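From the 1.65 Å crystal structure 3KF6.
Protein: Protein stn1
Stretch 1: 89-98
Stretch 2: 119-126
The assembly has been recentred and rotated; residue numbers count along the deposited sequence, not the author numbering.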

# COMPACT_ATOMS: atom_id res chain seq x y z
N SER A 89 24.07 3.06 4.08
CA SER A 89 23.42 2.10 4.96
C SER A 89 21.95 1.91 4.62
O SER A 89 21.51 0.79 4.33
CB SER A 89 23.56 2.56 6.42
OG SER A 89 22.93 1.65 7.30
N MET A 90 21.18 3.00 4.68
CA MET A 90 19.76 2.92 4.38
C MET A 90 19.50 2.42 2.97
O MET A 90 18.56 1.65 2.74
CB MET A 90 19.10 4.30 4.57
CG MET A 90 17.61 4.32 4.21
SD MET A 90 16.82 5.90 4.53
CE MET A 90 17.66 6.96 3.31
N SER A 91 20.32 2.86 2.02
CA SER A 91 20.16 2.45 0.63
C SER A 91 20.33 0.94 0.50
O SER A 91 19.62 0.29 -0.27
CB SER A 91 21.17 3.17 -0.26
OG SER A 91 20.95 4.57 -0.24
N LYS A 92 21.27 0.39 1.25
CA LYS A 92 21.51 -1.04 1.21
C LYS A 92 20.30 -1.80 1.75
O LYS A 92 19.87 -2.79 1.17
CB LYS A 92 22.75 -1.40 2.03
CG LYS A 92 23.13 -2.86 1.95
CD LYS A 92 24.43 -3.14 2.66
CE LYS A 92 24.85 -4.58 2.46
NZ LYS A 92 26.20 -4.82 3.03
N ARG A 93 19.75 -1.31 2.86
CA ARG A 93 18.58 -1.94 3.46
C ARG A 93 17.41 -1.87 2.49
O ARG A 93 16.57 -2.78 2.44
CB ARG A 93 18.20 -1.22 4.75
CG ARG A 93 19.21 -1.34 5.87
CD ARG A 93 18.89 -0.33 6.96
NE ARG A 93 17.49 -0.39 7.33
CZ ARG A 93 16.73 0.68 7.54
NH1 ARG A 93 17.24 1.90 7.40
NH2 ARG A 93 15.45 0.53 7.88
N ALA A 94 17.34 -0.79 1.72
CA ALA A 94 16.27 -0.59 0.75
C ALA A 94 16.22 -1.67 -0.32
O ALA A 94 15.16 -2.22 -0.60
CB ALA A 94 16.39 0.78 0.10
N ILE A 95 17.36 -1.98 -0.94
CA ILE A 95 17.36 -3.01 -1.97
C ILE A 95 17.43 -4.42 -1.39
O ILE A 95 17.49 -5.39 -2.13
CB ILE A 95 18.51 -2.82 -2.99
CG1 ILE A 95 19.83 -2.56 -2.27
CG2 ILE A 95 18.16 -1.70 -3.95
CD1 ILE A 95 21.03 -2.48 -3.21
N SER A 96 17.43 -4.52 -0.06
CA SER A 96 17.44 -5.82 0.59
C SER A 96 15.97 -6.23 0.74
O SER A 96 15.66 -7.37 1.09
CB SER A 96 18.11 -5.75 1.97
OG SER A 96 17.26 -5.16 2.94
N MET A 97 15.08 -5.29 0.46
CA MET A 97 13.64 -5.52 0.54
C MET A 97 13.16 -6.36 -0.65
O MET A 97 13.84 -6.47 -1.66
CB MET A 97 12.88 -4.19 0.55
CG MET A 97 13.12 -3.32 1.78
SD MET A 97 12.36 -3.96 3.29
CE MET A 97 13.76 -4.78 4.06
N SER A 98 11.97 -6.94 -0.52
CA SER A 98 11.39 -7.75 -1.58
C SER A 98 9.99 -7.23 -1.87
O SER A 98 9.35 -6.67 -0.99
CB SER A 98 11.29 -9.22 -1.15
OG SER A 98 12.55 -9.75 -0.79
N ILE A 119 11.83 11.65 -1.81
CA ILE A 119 13.24 11.39 -1.55
C ILE A 119 13.28 10.94 -0.10
O ILE A 119 13.02 11.72 0.82
CB ILE A 119 14.10 12.66 -1.71
CG1 ILE A 119 13.87 13.29 -3.09
CG2 ILE A 119 15.57 12.30 -1.49
CD1 ILE A 119 14.18 12.38 -4.27
N ALA A 120 13.61 9.67 0.11
CA ALA A 120 13.64 9.09 1.45
C ALA A 120 14.73 9.62 2.36
O ALA A 120 15.88 9.77 1.94
CB ALA A 120 13.75 7.57 1.35
N GLN A 121 14.36 9.89 3.61
CA GLN A 121 15.32 10.34 4.61
C GLN A 121 15.53 9.18 5.57
O GLN A 121 16.61 9.00 6.13
CB GLN A 121 14.79 11.56 5.37
CG GLN A 121 15.71 11.98 6.51
CD GLN A 121 15.33 13.31 7.12
OE1 GLN A 121 15.55 14.36 6.53
NE2 GLN A 121 14.75 13.26 8.32
N SER A 122 14.48 8.38 5.75
CA SER A 122 14.55 7.21 6.62
C SER A 122 13.34 6.33 6.35
O SER A 122 12.32 6.79 5.85
CB SER A 122 14.56 7.62 8.10
OG SER A 122 13.32 8.15 8.51
N PHE A 123 13.48 5.04 6.66
CA PHE A 123 12.38 4.12 6.49
C PHE A 123 12.56 2.91 7.39
O PHE A 123 13.66 2.65 7.90
CB PHE A 123 12.25 3.65 5.03
CG PHE A 123 13.07 2.42 4.70
CD1 PHE A 123 14.44 2.51 4.47
CD2 PHE A 123 12.46 1.17 4.62
CE1 PHE A 123 15.19 1.37 4.15
CE2 PHE A 123 13.20 0.02 4.31
CZ PHE A 123 14.57 0.13 4.07
N GLU A 124 11.48 2.19 7.60
CA GLU A 124 11.53 1.00 8.43
C GLU A 124 10.57 0.01 7.81
O GLU A 124 9.52 0.40 7.29
CB GLU A 124 11.10 1.32 9.86
CG GLU A 124 9.65 1.75 9.99
CD GLU A 124 9.24 1.99 11.44
OE1 GLU A 124 9.44 1.08 12.27
OE2 GLU A 124 8.71 3.08 11.73
N GLU A 125 10.94 -1.26 7.84
CA GLU A 125 10.05 -2.28 7.32
C GLU A 125 9.04 -2.56 8.42
O GLU A 125 9.40 -2.64 9.60
CB GLU A 125 10.82 -3.55 6.97
CG GLU A 125 9.90 -4.73 6.67
CD GLU A 125 10.64 -5.99 6.31
OE1 GLU A 125 11.75 -6.21 6.84
OE2 GLU A 125 10.10 -6.78 5.51
N LEU A 126 7.77 -2.69 8.04
CA LEU A 126 6.72 -2.98 9.02
C LEU A 126 6.36 -4.45 8.85
O LEU A 126 5.80 -4.84 7.83
CB LEU A 126 5.49 -2.10 8.77
CG LEU A 126 5.73 -0.59 8.83
CD1 LEU A 126 4.42 0.16 8.56
CD2 LEU A 126 6.29 -0.20 10.19
O HOH W 1 16.16 4.58 7.92
O HOH W 2 13.80 -1.91 8.53

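How do the two backbones lie against each other? The end of a helix, residues 89-94, runs beside the strand that includes residues 122-126, their N-to-C directions differing by 36° and their axes coming within 9.3 Å. The nearest backbone pairing is at Met90 and Ser122, whose CA atoms are 7.1 Å apart. A type I beta turn starts at Ala94, the last helical residue, and runs to Met97; it is closed by a hydrogen bond from Met97 N to Ala94 O (3.2 Å), and Ser96 OG adds another to Arg93 O (2.5 Å). After the turn, the CA-to-CB bond of Met97 points toward the strand. In the other stretch the chain turns a corner at Gln121, which brings backbone from both sides of the corner to Met90.

What fills the space between them? Phe123 gives up more surface to the contact than any other residue. Its CA-to-CB bond points sideways, but the end of the side chain comes nearer, so the ring reaches the helix. Met90 CG meets the ring edge at Phe123 CD1 (3.7 Å), Ala94 N approaches Phe123 CZ (3.7 Å), and Met97 CG lies 4.2 Å from Phe123 CE2. Ala94 adds little bulk beside the ring: Ala94 CB is 4.3 Å from Phe123 CE1.

Why does Arg93 suit a place beside an aromatic ring? Its guanidinium is flat and charged, and it lies on the Phe123 ring with the planes at 10° and the centres 4.3 Å apart. The stack is also an off-centre cation-pi contact. Lying flat leaves the N-H groups free to point outward in the guanidinium plane: Arg93 NH2 donates to Phe123 O (2.8 Å, 165°), so one residue supplies both the stacking surface and the acceptor. Two waters extend the link. Water 1 accepts from Arg93 NH1 (2.9 Å) and Phe123 N (3.0 Å), while water 2 accepts from Arg93 NH2 and Glu125 N (both 3.0 Å).

What do the two methionines contribute at the ends of the contact? Both are long, flexible and largely apolar. Met90, buried and extended through chi1 and chi2 (both t), sets SD 3.4 Å from Ser122 CA and 3.5 Å from Gln121 O; its chi3 of 67° (p) carries CE to 3.6 Å from Ala120 O. Met97, with chi1 and chi2 both m, instead places CE 3.7 Å from Glu125 OE1, packing against a carboxylate oxygen that is hydrogen-bonded to a residue just outside the two stretches.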